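Local coordinates for protein arylamine n-acetyltransferase (Mycobacterium smegmatis, PDB 1W5R) that catalyses transfer of an acetyl group to arylamines in its native form, probably from acetyl-CoA as in other arylamine N-acetyltransferases, at residues A[212-217]-A[221-226]; A[227-232]-A[254-259]; A[247-252]-A[270-275]. The protein carries 1 engineered substitution. One frame throughout, in Å; residues are numbered along the deposited sequence.

All three contacts lie in the C-terminal part of the chain, around one antiparallel sheet and the helix packed near it. Contact 1, about 10 Å from the chain centre (centre to centre), is the innermost: a hairpin held mostly by backbone hydrogen bonds, with apolar side chains beside them. Contacts 2 and 3, at about 15 and 21 Å, are small side-chain packings toward the periphery, though with buried residues. In contact 2, Leu229 of the next strand, 228-233, meets the end of helix 245-255 through two methyl groups, one over the Arg255 guanidinium and one at the Phe256 ring edge. Contact 3 joins the same helix to helix 268-274 by Val248, Leu249 and Val272; Val248 also packs on Leu224 of contact 1.

Contact 1 of 3, residues A[212-217]-A[221-226]; sequences TVAVVT and RYNLRG
Arg225 reaches across to Thr212 at one end of this antiparallel beta hairpin: its NH1 donates to OG1 at 2.9 Å, and the acceptor lies in the guanidinium plane. In Thr212 the hydroxyl OG1 stands beside the backbone N (chi1 -64°), which turns it to the arginine. The same guanidinium also bonds His206 O and forms a salt bridge with the C-terminal carboxylate of Thr278. Two hydrogen-bonded pairs join the backbones. Leu224 N to Val213 O is the shorter bond of its pair, 2.7 Å and nearly linear, and is returned by Val213 N to Leu224 O. Tyr222 N meets Val215 O at 2.9 Å, while the reverse bond, Val215 N to Tyr222 O, is longer at 3.1 Å with the donor tilted from the carbonyl plane. Near the turn, a water bridges Thr217 OG1 and Tyr222 OH, 2.7 Å from each, and lies at the edge of the tyrosine ring.

Side chains alternate between the two faces. Val215 CG1 rests against Tyr222 CD1 at 4.0 Å, and Val213 lies alongside Leu224. On the other face Val216 runs beside the extended Arg221, whose CG is 3.9 Å from Val216 CG1 and whose guanidinium pairs with Glu155; Ala214 CB nears Asn223 OD1. Strand 41-42 flanks strand 212-216, with Phe41 against Thr212 and Ala214, and strand 228-233 continues the sheet beyond 220-225. Helix 206-209 meets Thr212 and Arg225, while Phe256, at the C-terminal end of helix 245-255, packs on Val213.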
ATOM      1  N   THR A 212       6.120 -12.014  12.843  1.00  8.22           N
ATOM      2  CA  THR A 212       6.504 -10.608  12.681  1.00  7.87           C
ATOM      3  C   THR A 212       7.799 -10.547  11.889  1.00  7.73           C
ATOM      4  O   THR A 212       8.787 -11.200  12.251  1.00  8.32           O
ATOM      5  CB  THR A 212       6.729  -9.890  14.021  1.00  8.06           C
ATOM      6  OG1 THR A 212       5.505  -9.853  14.755  1.00 10.83           O
ATOM      7  CG2 THR A 212       7.229  -8.456  13.799  1.00  9.68           C
ATOM      8  N   VAL A 213       7.781  -9.780  10.801  1.00  7.85           N
ATOM      9  CA  VAL A 213       8.966  -9.558   9.975  1.00  8.38           C
ATOM     10  C   VAL A 213       9.059  -8.064   9.703  1.00  8.29           C
ATOM     11  O   VAL A 213       8.049  -7.417   9.428  1.00  9.63           O
ATOM     12  CB  VAL A 213       8.894 -10.368   8.642  1.00  8.89           C
ATOM     13  CG1 VAL A 213      10.190 -10.223   7.849  1.00  9.84           C
ATOM     14  CG2 VAL A 213       8.630 -11.839   8.914  1.00 10.13           C
ATOM     15  N   ALA A 214      10.255  -7.486   9.804  1.00  7.67           N
ATOM     16  CA  ALA A 214      10.361  -6.046   9.581  1.00  8.11           C
ATOM     17  C   ALA A 214      11.711  -5.652   9.016  1.00  8.35           C
ATOM     18  O   ALA A 214      12.691  -6.389   9.143  1.00  8.36           O
ATOM     19  CB  ALA A 214      10.081  -5.269  10.878  1.00  8.33           C
ATOM     20  N   VAL A 215      11.756  -4.489   8.381  1.00  8.60           N
ATOM     21  CA  VAL A 215      13.027  -3.930   7.917  1.00  9.38           C
ATOM     22  C   VAL A 215      12.811  -2.428   7.784  1.00  9.48           C
ATOM     23  O   VAL A 215      11.672  -1.977   7.642  1.00 10.63           O
ATOM     24  CB  VAL A 215      13.505  -4.575   6.587  1.00  9.21           C
ATOM     25  CG1 VAL A 215      12.667  -4.092   5.385  1.00 11.01           C
ATOM     26  CG2 VAL A 215      15.002  -4.344   6.384  1.00 11.03           C
ATOM     27  N   VAL A 216      13.892  -1.653   7.850  1.00 10.09           N
ATOM     28  CA  VAL A 216      13.752  -0.201   7.764  1.00 10.31           C
ATOM     29  C   VAL A 216      14.763   0.354   6.777  1.00 10.75           C
ATOM     30  O   VAL A 216      15.970   0.170   6.950  1.00 11.17           O
ATOM     31  CB  VAL A 216      13.937   0.503   9.139  1.00 10.21           C
ATOM     32  CG1 VAL A 216      13.739   2.018   9.005  1.00 11.00           C
ATOM     33  CG2 VAL A 216      12.955  -0.058  10.161  1.00  9.24           C
ATOM     34  N   THR A 217      14.253   1.045   5.755  1.00 11.33           N
ATOM     35  CA  THR A 217      15.095   1.670   4.743  1.00 12.30           C
ATOM     36  C   THR A 217      15.155   3.169   5.026  1.00 12.25           C
ATOM     37  O   THR A 217      14.461   3.667   5.928  1.00 12.32           O
ATOM     38  CB  THR A 217      14.507   1.463   3.335  1.00 12.92           C
ATOM     39  OG1 THR A 217      13.264   2.166   3.227  1.00 14.18           O
ATOM     40  CG2 THR A 217      14.272  -0.028   3.054  1.00 14.15           C
ATOM     41  N   ARG A 221       9.499   2.452   6.914  1.00 10.22           N
ATOM     42  CA  ARG A 221       9.489   1.337   7.864  1.00  9.47           C
ATOM     43  C   ARG A 221       8.517   0.289   7.359  1.00 10.10           C
ATOM     44  O   ARG A 221       7.379   0.621   7.012  1.00 10.68           O
ATOM     45  CB  ARG A 221       9.055   1.815   9.247  1.00  9.12           C
ATOM     46  CG  ARG A 221       9.989   2.852   9.860  1.00  9.18           C
ATOM     47  CD  ARG A 221       9.437   3.367  11.187  1.00  9.39           C
ATOM     48  NE  ARG A 221      10.362   4.256  11.906  1.00  9.51           N
ATOM     49  CZ  ARG A 221      11.426   3.834  12.599  1.00  9.28           C
ATOM     50  NH1 ARG A 221      11.720   2.536  12.661  1.00  9.52           N
ATOM     51  NH2 ARG A 221      12.203   4.711  13.231  1.00  9.32           N
ATOM     52  N   TYR A 222       8.959  -0.965   7.347  1.00 10.56           N
ATOM     53  CA  TYR A 222       8.137  -2.088   6.901  1.00 10.41           C
ATOM     54  C   TYR A 222       7.900  -3.032   8.052  1.00 10.74           C
ATOM     55  O   TYR A 222       8.850  -3.461   8.701  1.00 11.00           O
ATOM     56  CB  TYR A 222       8.851  -2.853   5.776  1.00 11.45           C
ATOM     57  CG  TYR A 222       9.074  -2.008   4.550  1.00 12.33           C
ATOM     58  CD1 TYR A 222      10.181  -1.166   4.456  1.00 12.77           C
ATOM     59  CD2 TYR A 222       8.172  -2.048   3.485  1.00 13.77           C
ATOM     60  CE1 TYR A 222      10.385  -0.388   3.331  1.00 15.19           C
ATOM     61  CE2 TYR A 222       8.367  -1.262   2.350  1.00 14.64           C
ATOM     62  CZ  TYR A 222       9.476  -0.443   2.276  1.00 14.86           C
ATOM     63  OH  TYR A 222       9.671   0.353   1.161  1.00 16.22           O
ATOM     64  N   ASN A 223       6.628  -3.343   8.312  1.00  9.98           N
ATOM     65  CA  ASN A 223       6.302  -4.262   9.395  1.00 10.11           C
ATOM     66  C   ASN A 223       5.187  -5.209   9.009  1.00  9.93           C
ATOM     67  O   ASN A 223       4.042  -4.776   8.819  1.00 11.11           O
ATOM     68  CB  ASN A 223       5.923  -3.542  10.681  1.00 11.53           C
ATOM     69  CG  ASN A 223       5.839  -4.504  11.846  1.00 14.25           C
ATOM     70  OD1 ASN A 223       6.844  -5.042  12.265  1.00 17.17           O
ATOM     71  ND2 ASN A 223       4.634  -4.773  12.319  1.00 19.02           N
ATOM     72  N   LEU A 224       5.541  -6.483   8.892  1.00  9.40           N
ATOM     73  CA  LEU A 224       4.592  -7.542   8.554  1.00 10.26           C
ATOM     74  C   LEU A 224       4.180  -8.261   9.831  1.00  9.65           C
ATOM     75  O   LEU A 224       5.041  -8.718  10.578  1.00  9.68           O
ATOM     76  CB  LEU A 224       5.276  -8.540   7.616  1.00 11.32           C
ATOM     77  CG  LEU A 224       4.472  -9.777   7.186  1.00 11.85           C
ATOM     78  CD1 LEU A 224       3.418  -9.371   6.143  1.00 13.62           C
ATOM     79  CD2 LEU A 224       5.370 -10.867   6.610  1.00 12.32           C
ATOM     80  N   ARG A 225       2.877  -8.329  10.097  1.00  9.30           N
ATOM     81  CA  ARG A 225       2.349  -9.216  11.121  1.00  9.16           C
ATOM     82  C   ARG A 225       1.353 -10.125  10.419  1.00 10.05           C
ATOM     83  O   ARG A 225       0.355  -9.646   9.866  1.00  9.75           O
ATOM     84  CB  ARG A 225       1.676  -8.432  12.259  1.00  9.31           C
ATOM     85  CG  ARG A 225       1.073  -9.284  13.388  1.00  9.93           C
ATOM     86  CD  ARG A 225       2.155 -10.070  14.133  1.00 10.62           C
ATOM     87  NE  ARG A 225       1.559 -10.952  15.139  1.00 11.18           N
ATOM     88  CZ  ARG A 225       2.255 -11.647  16.042  1.00 11.51           C
ATOM     89  NH1 ARG A 225       3.579 -11.564  16.077  1.00 12.26           N
ATOM     90  NH2 ARG A 225       1.609 -12.423  16.911  1.00 12.09           N
ATOM     91  N   GLY A 226       1.630 -11.422  10.402  1.00 10.03           N
ATOM     92  CA  GLY A 226       0.733 -12.346   9.690  1.00 10.52           C
ATOM     93  C   GLY A 226       0.620 -11.958   8.214  1.00 10.79           C
ATOM     94  O   GLY A 226       1.631 -11.800   7.527  1.00 10.67           O
TER
HETATM   95  O   HOH W   1      11.969   1.787   0.864  1.00 18.92           O

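Contact 2 of 3, residues A[227-232]-A[254-259]; sequences RNLAVH and NRFGID
Leu229 divides its two methyl groups between Arg255 and Phe256. The sheet belongs to the C-terminal alpha/beta lid of the arylamine N-acetyltransferase fold, and the C-terminal end of helix 245-255 packs on the face that carries Leu224 and Leu229. CD2 lies over one face of the Arg255 guanidinium, 3.4 Å above its plane and displaced toward the rim; its closest atom there is NH1, at 3.6 Å. CD and NE of Arg255 lie nearly as close to this methyl, which therefore sits against the last bonds of the chain as well as the flat group. CD1 takes the other partner, approaching the edge of the Phe256 ring near its plane. The two side chains point opposite ways and overlap only at their ends.

In Leu229, CG stands anti to the backbone N (chi1 172°), with the side chain directed at the helix end. Arg255 is extended from CG to NE, which carries its guanidinium out to the leucine. At Gly257 the backbone leaves helical geometry with positive phi (70°), and the chain turns away just after the phenylalanine.

The second shell is largely apolar. Leu224 and Ile240, on the strands flanking 228-233, both touch Leu229, and Ile240 also meets Arg255. Phe256 packs on Val215 and Tyr222 and is buried, whereas Arg255 is exposed and packs against Arg233 of the second subunit. Backbone bonds to Asn223 and Ile240 hold the strand around Leu229 in the sheet. At the inner end of the contact, Leu229 CD1 stands 3.8 Å from Phe256 CZ.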
ATOM      1  N   ARG A 227      -0.616 -11.803   7.715  1.00 10.85           N
ATOM      2  CA  ARG A 227      -0.857 -11.418   6.313  1.00 11.35           C
ATOM      3  C   ARG A 227      -0.763  -9.913   6.033  1.00 11.28           C
ATOM      4  O   ARG A 227      -0.847  -9.483   4.870  1.00 12.07           O
ATOM      5  CB  ARG A 227      -2.256 -11.875   5.886  1.00 11.63           C
ATOM      6  CG  ARG A 227      -3.357 -11.073   6.546  1.00 12.78           C
ATOM      7  CD  ARG A 227      -4.716 -11.358   5.912  1.00 13.52           C
ATOM      8  NE  ARG A 227      -5.334 -12.593   6.386  1.00 14.44           N
ATOM      9  CZ  ARG A 227      -5.714 -13.609   5.608  1.00 15.14           C
ATOM     10  NH1 ARG A 227      -5.506 -13.590   4.293  1.00 15.09           N
ATOM     11  NH2 ARG A 227      -6.300 -14.661   6.173  1.00 16.23           N
ATOM     12  N   ASN A 228      -0.582  -9.121   7.092  1.00 11.28           N
ATOM     13  CA  ASN A 228      -0.693  -7.671   7.020  1.00 11.86           C
ATOM     14  C   ASN A 228       0.657  -6.974   7.050  1.00 11.80           C
ATOM     15  O   ASN A 228       1.360  -7.000   8.069  1.00 11.56           O
ATOM     16  CB  ASN A 228      -1.552  -7.172   8.178  1.00 11.84           C
ATOM     17  CG  ASN A 228      -2.967  -7.716   8.127  1.00 13.90           C
ATOM     18  OD1 ASN A 228      -3.688  -7.517   7.147  1.00 16.33           O
ATOM     19  ND2 ASN A 228      -3.370  -8.412   9.185  1.00 16.44           N
ATOM     20  N   LEU A 229       1.005  -6.351   5.933  1.00 11.98           N
ATOM     21  CA  LEU A 229       2.227  -5.581   5.811  1.00 12.45           C
ATOM     22  C   LEU A 229       1.926  -4.098   5.947  1.00 12.18           C
ATOM     23  O   LEU A 229       1.234  -3.510   5.103  1.00 12.42           O
ATOM     24  CB  LEU A 229       2.916  -5.883   4.483  1.00 12.77           C
ATOM     25  CG  LEU A 229       4.116  -5.031   4.084  1.00 13.96           C
ATOM     26  CD1 LEU A 229       5.227  -5.145   5.135  1.00 14.71           C
ATOM     27  CD2 LEU A 229       4.646  -5.450   2.724  1.00 14.75           C
ATOM     28  N   ALA A 230       2.424  -3.486   7.015  1.00 12.10           N
ATOM     29  CA  ALA A 230       2.311  -2.034   7.184  1.00 11.71           C
ATOM     30  C   ALA A 230       3.572  -1.332   6.679  1.00 12.68           C
ATOM     31  O   ALA A 230       4.700  -1.787   6.936  1.00 13.12           O
ATOM     32  CB  ALA A 230       2.075  -1.679   8.648  1.00 12.18           C
ATOM     33  N   VAL A 231       3.381  -0.221   5.977  1.00 13.34           N
ATOM     34  CA  VAL A 231       4.487   0.606   5.520  1.00 13.95           C
ATOM     35  C   VAL A 231       4.225   2.034   6.004  1.00 13.93           C
ATOM     36  O   VAL A 231       3.165   2.599   5.750  1.00 14.57           O
ATOM     37  CB  VAL A 231       4.621   0.590   3.970  1.00 14.17           C
ATOM     38  CG1 VAL A 231       5.871   1.356   3.552  1.00 15.19           C
ATOM     39  CG2 VAL A 231       4.646  -0.843   3.423  1.00 15.55           C
ATOM     40  N   HIS A 232       5.181   2.607   6.720  1.00 14.05           N
ATOM     41  CA  HIS A 232       5.116   4.006   7.110  1.00 14.20           C
ATOM     42  C   HIS A 232       6.165   4.780   6.326  1.00 14.36           C
ATOM     43  O   HIS A 232       7.363   4.495   6.415  1.00 12.88           O
ATOM     44  CB  HIS A 232       5.353   4.165   8.622  1.00 15.11           C
ATOM     45  CG  HIS A 232       4.165   3.813   9.461  1.00 17.47           C
ATOM     46  ND1 HIS A 232       4.094   4.095  10.809  1.00 19.20           N
ATOM     47  CD2 HIS A 232       3.003   3.194   9.146  1.00 19.77           C
ATOM     48  CE1 HIS A 232       2.937   3.672  11.286  1.00 20.35           C
ATOM     49  NE2 HIS A 232       2.259   3.117  10.298  1.00 20.87           N
ATOM     50  N   ASN A 254      11.495 -12.286  -0.918  1.00 25.72           N
ATOM     51  CA  ASN A 254      11.839 -11.289  -1.936  1.00 26.87           C
ATOM     52  C   ASN A 254      11.722  -9.821  -1.518  1.00 27.08           C
ATOM     53  O   ASN A 254      12.444  -8.964  -2.043  1.00 28.06           O
ATOM     54  CB  ASN A 254      11.061 -11.576  -3.223  1.00 27.31           C
ATOM     55  CG  ASN A 254      11.431 -12.921  -3.829  1.00 28.28           C
ATOM     56  OD1 ASN A 254      10.601 -13.819  -3.929  1.00 29.23           O
ATOM     57  ND2 ASN A 254      12.696 -13.075  -4.199  1.00 29.37           N
ATOM     58  N   ARG A 255      10.815  -9.523  -0.591  1.00 26.76           N
ATOM     59  CA  ARG A 255      10.770  -8.196   0.013  1.00 26.68           C
ATOM     60  C   ARG A 255      11.785  -8.096   1.156  1.00 24.69           C
ATOM     61  O   ARG A 255      12.540  -7.123   1.246  1.00 24.82           O
ATOM     62  CB  ARG A 255       9.370  -7.871   0.543  1.00 26.74           C
ATOM     63  CG  ARG A 255       8.323  -7.457  -0.493  1.00 28.82           C
ATOM     64  CD  ARG A 255       7.077  -6.960   0.247  1.00 28.92           C
ATOM     65  NE  ARG A 255       6.084  -6.325  -0.614  1.00 34.08           N
ATOM     66  CZ  ARG A 255       5.872  -5.012  -0.691  1.00 33.12           C
ATOM     67  NH1 ARG A 255       6.594  -4.162   0.034  1.00 34.60           N
ATOM     68  NH2 ARG A 255       4.932  -4.545  -1.501  1.00 35.51           N
ATOM     69  N   PHE A 256      11.805  -9.104   2.030  1.00 22.38           N
ATOM     70  CA  PHE A 256      12.604  -9.027   3.252  1.00 20.69           C
ATOM     71  C   PHE A 256      13.975  -9.709   3.172  1.00 20.35           C
ATOM     72  O   PHE A 256      14.791  -9.602   4.094  1.00 19.89           O
ATOM     73  CB  PHE A 256      11.790  -9.540   4.447  1.00 19.30           C
ATOM     74  CG  PHE A 256      10.654  -8.634   4.838  1.00 16.80           C
ATOM     75  CD1 PHE A 256       9.336  -8.973   4.542  1.00 15.04           C
ATOM     76  CD2 PHE A 256      10.902  -7.438   5.510  1.00 14.32           C
ATOM     77  CE1 PHE A 256       8.270  -8.135   4.922  1.00 15.05           C
ATOM     78  CE2 PHE A 256       9.865  -6.595   5.878  1.00 14.20           C
ATOM     79  CZ  PHE A 256       8.537  -6.942   5.592  1.00 14.67           C
ATOM     80  N   GLY A 257      14.228 -10.413   2.074  1.00 20.14           N
ATOM     81  CA  GLY A 257      15.551 -10.990   1.821  1.00 19.64           C
ATOM     82  C   GLY A 257      15.954 -12.153   2.712  1.00 19.44           C
ATOM     83  O   GLY A 257      17.149 -12.369   2.950  1.00 19.72           O
ATOM     84  N   ILE A 258      14.968 -12.904   3.202  1.00 19.03           N
ATOM     85  CA  ILE A 258      15.230 -14.038   4.092  1.00 18.98           C
ATOM     86  C   ILE A 258      15.237 -15.347   3.301  1.00 21.23           C
ATOM     87  O   ILE A 258      14.284 -15.654   2.574  1.00 21.40           O
ATOM     88  CB  ILE A 258      14.197 -14.125   5.255  1.00 18.25           C
ATOM     89  CG1 ILE A 258      14.282 -12.871   6.135  1.00 16.72           C
ATOM     90  CG2 ILE A 258      14.420 -15.403   6.098  1.00 17.36           C
ATOM     91  CD1 ILE A 258      13.071 -12.685   7.063  1.00 17.27           C
ATOM     92  N   ASP A 259      16.314 -16.109   3.473  1.00 23.55           N
ATOM     93  CA  ASP A 259      16.467 -17.419   2.842  1.00 25.93           C
ATOM     94  C   ASP A 259      15.730 -18.499   3.641  1.00 26.98           C
ATOM     95  O   ASP A 259      16.179 -18.887   4.722  1.00 27.70           O
ATOM     96  CB  ASP A 259      17.958 -17.760   2.716  1.00 26.25           C
ATOM     97  CG  ASP A 259      18.206 -19.159   2.149  1.00 27.58           C
ATOM     98  OD1 ASP A 259      17.314 -19.710   1.466  1.00 29.32           O
ATOM     99  OD2 ASP A 259      19.303 -19.702   2.386  1.00 29.81           O
TER

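Contact 3 of 3, residues A[247-252]-A[270-275]; sequences QVLDAI and ARVAEV
Val272 presents both of its methyl groups to helix 245-255, one to each of two consecutive residues. CG1 meets CG1 of Val248 at 3.7 Å. CG2 receives CD1 of Leu249 at 3.8 Å. In both valines CG1 is anti to the backbone N (chi1 174° in Val248 and 170° in Val272); this rotation turns the two CG1 methyls to each other, and the side chains meet at a slant. Leu249 begins differently: its CB does not aim at the neighbouring helix, and it is the far end of the side chain that turns in, bringing CD1 against CB and CG2 of Val272.

This joins the C-terminal helix 268-274 to helix 245-255 through a small patch of branched aliphatic groups. The CA atoms of Val248 and Val272 approach to 7.8 Å. Val272 also touches Ala245, near the start of the partner helix, and Val248 continues the packing inward onto Leu211 and Phe242. Leu249 meets Leu260 as well. Away from the patch, Arg271 NH1 forms a salt bridge with Glu274 OE1 at 2.9 Å within the same segment, and Arg271 NE bonds Leu47 O.

With methyl groups making the contacts between these segments, the pairing rests on van der Waals contact among Val248, Leu249 and Val272, with the two valines buried, while Arg271 and Glu274 pair with each other, away from these methyl groups.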
ATOM      1  N   GLN A 247       1.764 -15.836  -0.679  1.00 18.10           N
ATOM      2  CA  GLN A 247       2.133 -14.442  -0.909  1.00 18.18           C
ATOM      3  C   GLN A 247       2.976 -13.925   0.261  1.00 17.11           C
ATOM      4  O   GLN A 247       3.915 -13.159   0.050  1.00 17.93           O
ATOM      5  CB  GLN A 247       0.899 -13.544  -1.087  1.00 18.42           C
ATOM      6  CG  GLN A 247       0.204 -13.673  -2.446  1.00 20.40           C
ATOM      7  CD  GLN A 247      -0.759 -14.840  -2.512  1.00 22.45           C
ATOM      8  OE1 GLN A 247      -0.896 -15.478  -3.559  1.00 26.40           O
ATOM      9  NE2 GLN A 247      -1.440 -15.123  -1.412  1.00 22.68           N
ATOM     10  N   VAL A 248       2.635 -14.368   1.476  1.00 17.44           N
ATOM     11  CA  VAL A 248       3.404 -14.010   2.672  1.00 16.55           C
ATOM     12  C   VAL A 248       4.835 -14.540   2.530  1.00 16.08           C
ATOM     13  O   VAL A 248       5.797 -13.793   2.691  1.00 16.55           O
ATOM     14  CB  VAL A 248       2.738 -14.502   3.980  1.00 16.00           C
ATOM     15  CG1 VAL A 248       3.661 -14.239   5.184  1.00 15.58           C
ATOM     16  CG2 VAL A 248       1.406 -13.798   4.193  1.00 16.38           C
ATOM     17  N   LEU A 249       4.960 -15.822   2.177  1.00 17.10           N
ATOM     18  CA  LEU A 249       6.267 -16.409   1.922  1.00 17.90           C
ATOM     19  C   LEU A 249       7.054 -15.722   0.808  1.00 17.98           C
ATOM     20  O   LEU A 249       8.269 -15.530   0.926  1.00 18.30           O
ATOM     21  CB  LEU A 249       6.153 -17.918   1.675  1.00 18.54           C
ATOM     22  CG  LEU A 249       6.410 -18.809   2.888  1.00 19.69           C
ATOM     23  CD1 LEU A 249       5.255 -18.776   3.864  1.00 20.82           C
ATOM     24  CD2 LEU A 249       6.708 -20.235   2.438  1.00 21.32           C
ATOM     25  N   ASP A 250       6.366 -15.321  -0.270  1.00 18.95           N
ATOM     26  CA  ASP A 250       7.035 -14.545  -1.312  1.00 20.20           C
ATOM     27  C   ASP A 250       7.582 -13.225  -0.767  1.00 19.72           C
ATOM     28  O   ASP A 250       8.696 -12.841  -1.105  1.00 20.25           O
ATOM     29  CB  ASP A 250       6.128 -14.283  -2.519  1.00 20.96           C
ATOM     30  CG  ASP A 250       6.743 -13.280  -3.496  1.00 23.01           C
ATOM     31  OD1 ASP A 250       6.246 -12.132  -3.556  1.00 26.64           O
ATOM     32  OD2 ASP A 250       7.744 -13.616  -4.176  1.00 25.64           O
ATOM     33  N   ALA A 251       6.800 -12.541   0.076  1.00 19.97           N
ATOM     34  CA  ALA A 251       7.242 -11.289   0.691  1.00 19.70           C
ATOM     35  C   ALA A 251       8.462 -11.541   1.573  1.00 19.48           C
ATOM     36  O   ALA A 251       9.449 -10.808   1.509  1.00 19.74           O
ATOM     37  CB  ALA A 251       6.111 -10.649   1.491  1.00 19.96           C
ATOM     38  N   ILE A 252       8.400 -12.613   2.363  1.00 19.38           N
ATOM     39  CA  ILE A 252       9.496 -12.969   3.262  1.00 19.54           C
ATOM     40  C   ILE A 252      10.813 -13.138   2.486  1.00 19.84           C
ATOM     41  O   ILE A 252      11.849 -12.603   2.867  1.00 19.35           O
ATOM     42  CB  ILE A 252       9.138 -14.233   4.073  1.00 18.85           C
ATOM     43  CG1 ILE A 252       8.091 -13.899   5.147  1.00 19.07           C
ATOM     44  CG2 ILE A 252      10.384 -14.863   4.712  1.00 18.23           C
ATOM     45  CD1 ILE A 252       7.516 -15.125   5.856  1.00 19.59           C
ATOM     46  N   ALA A 270       2.549 -23.997   5.808  1.00 18.12           N
ATOM     47  CA  ALA A 270       1.406 -24.418   6.617  1.00 17.12           C
ATOM     48  C   ALA A 270       1.336 -23.713   7.973  1.00 16.54           C
ATOM     49  O   ALA A 270       0.259 -23.389   8.447  1.00 16.52           O
ATOM     50  CB  ALA A 270       1.390 -25.940   6.808  1.00 17.88           C
ATOM     51  N   ARG A 271       2.489 -23.458   8.588  1.00 15.67           N
ATOM     52  CA  ARG A 271       2.475 -22.786   9.875  1.00 14.53           C
ATOM     53  C   ARG A 271       2.139 -21.301   9.714  1.00 13.70           C
ATOM     54  O   ARG A 271       1.412 -20.728  10.521  1.00 14.27           O
ATOM     55  CB  ARG A 271       3.825 -22.959  10.572  1.00 14.39           C
ATOM     56  CG  ARG A 271       3.962 -22.224  11.906  1.00 14.64           C
ATOM     57  CD  ARG A 271       2.869 -22.577  12.929  1.00 15.13           C
ATOM     58  NE  ARG A 271       3.148 -21.914  14.204  1.00 15.21           N
ATOM     59  CZ  ARG A 271       2.241 -21.546  15.101  1.00 15.47           C
ATOM     60  NH1 ARG A 271       0.939 -21.764  14.898  1.00 16.34           N
ATOM     61  NH2 ARG A 271       2.648 -20.931  16.211  1.00 16.78           N
ATOM     62  N   VAL A 272       2.686 -20.692   8.674  1.00 13.36           N
ATOM     63  CA  VAL A 272       2.337 -19.309   8.347  1.00 13.17           C
ATOM     64  C   VAL A 272       0.827 -19.179   8.091  1.00 13.97           C
ATOM     65  O   VAL A 272       0.199 -18.211   8.518  1.00 14.05           O
ATOM     66  CB  VAL A 272       3.190 -18.799   7.178  1.00 13.34           C
ATOM     67  CG1 VAL A 272       2.679 -17.461   6.661  1.00 13.57           C
ATOM     68  CG2 VAL A 272       4.626 -18.651   7.634  1.00 12.99           C
ATOM     69  N   ALA A 273       0.233 -20.181   7.435  1.00 14.65           N
ATOM     70  CA  ALA A 273      -1.217 -20.161   7.222  1.00 15.51           C
ATOM     71  C   ALA A 273      -1.998 -20.042   8.531  1.00 15.55           C
ATOM     72  O   ALA A 273      -2.970 -19.297   8.609  1.00 17.53           O
ATOM     73  CB  ALA A 273      -1.656 -21.394   6.443  1.00 15.35           C
ATOM     74  N   GLU A 274      -1.540 -20.734   9.579  1.00 14.81           N
ATOM     75  CA  GLU A 274      -2.213 -20.725  10.886  1.00 15.08           C
ATOM     76  C   GLU A 274      -2.235 -19.347  11.551  1.00 14.22           C
ATOM     77  O   GLU A 274      -3.113 -19.054  12.365  1.00 14.65           O
ATOM     78  CB  GLU A 274      -1.547 -21.711  11.854  1.00 15.35           C
ATOM     79  CG  GLU A 274      -1.796 -23.159  11.487  1.00 16.07           C
ATOM     80  CD  GLU A 274      -1.112 -24.155  12.416  1.00 16.79           C
ATOM     81  OE1 GLU A 274      -0.231 -23.775  13.207  1.00 18.14           O
ATOM     82  OE2 GLU A 274      -1.483 -25.345  12.339  1.00 19.65           O
ATOM     83  N   VAL A 275      -1.250 -18.517  11.205  1.00 13.55           N
ATOM     84  CA  VAL A 275      -1.056 -17.244  11.898  1.00 12.44           C
ATOM     85  C   VAL A 275      -1.281 -16.005  11.008  1.00 12.57           C
ATOM     86  O   VAL A 275      -0.822 -14.914  11.331  1.00 11.66           O
ATOM     87  CB  VAL A 275       0.336 -17.177  12.606  1.00 11.64           C
ATOM     88  CG1 VAL A 275       0.450 -18.292  13.632  1.00 12.48           C
ATOM     89  CG2 VAL A 275       1.470 -17.237  11.607  1.00 12.13           C
TER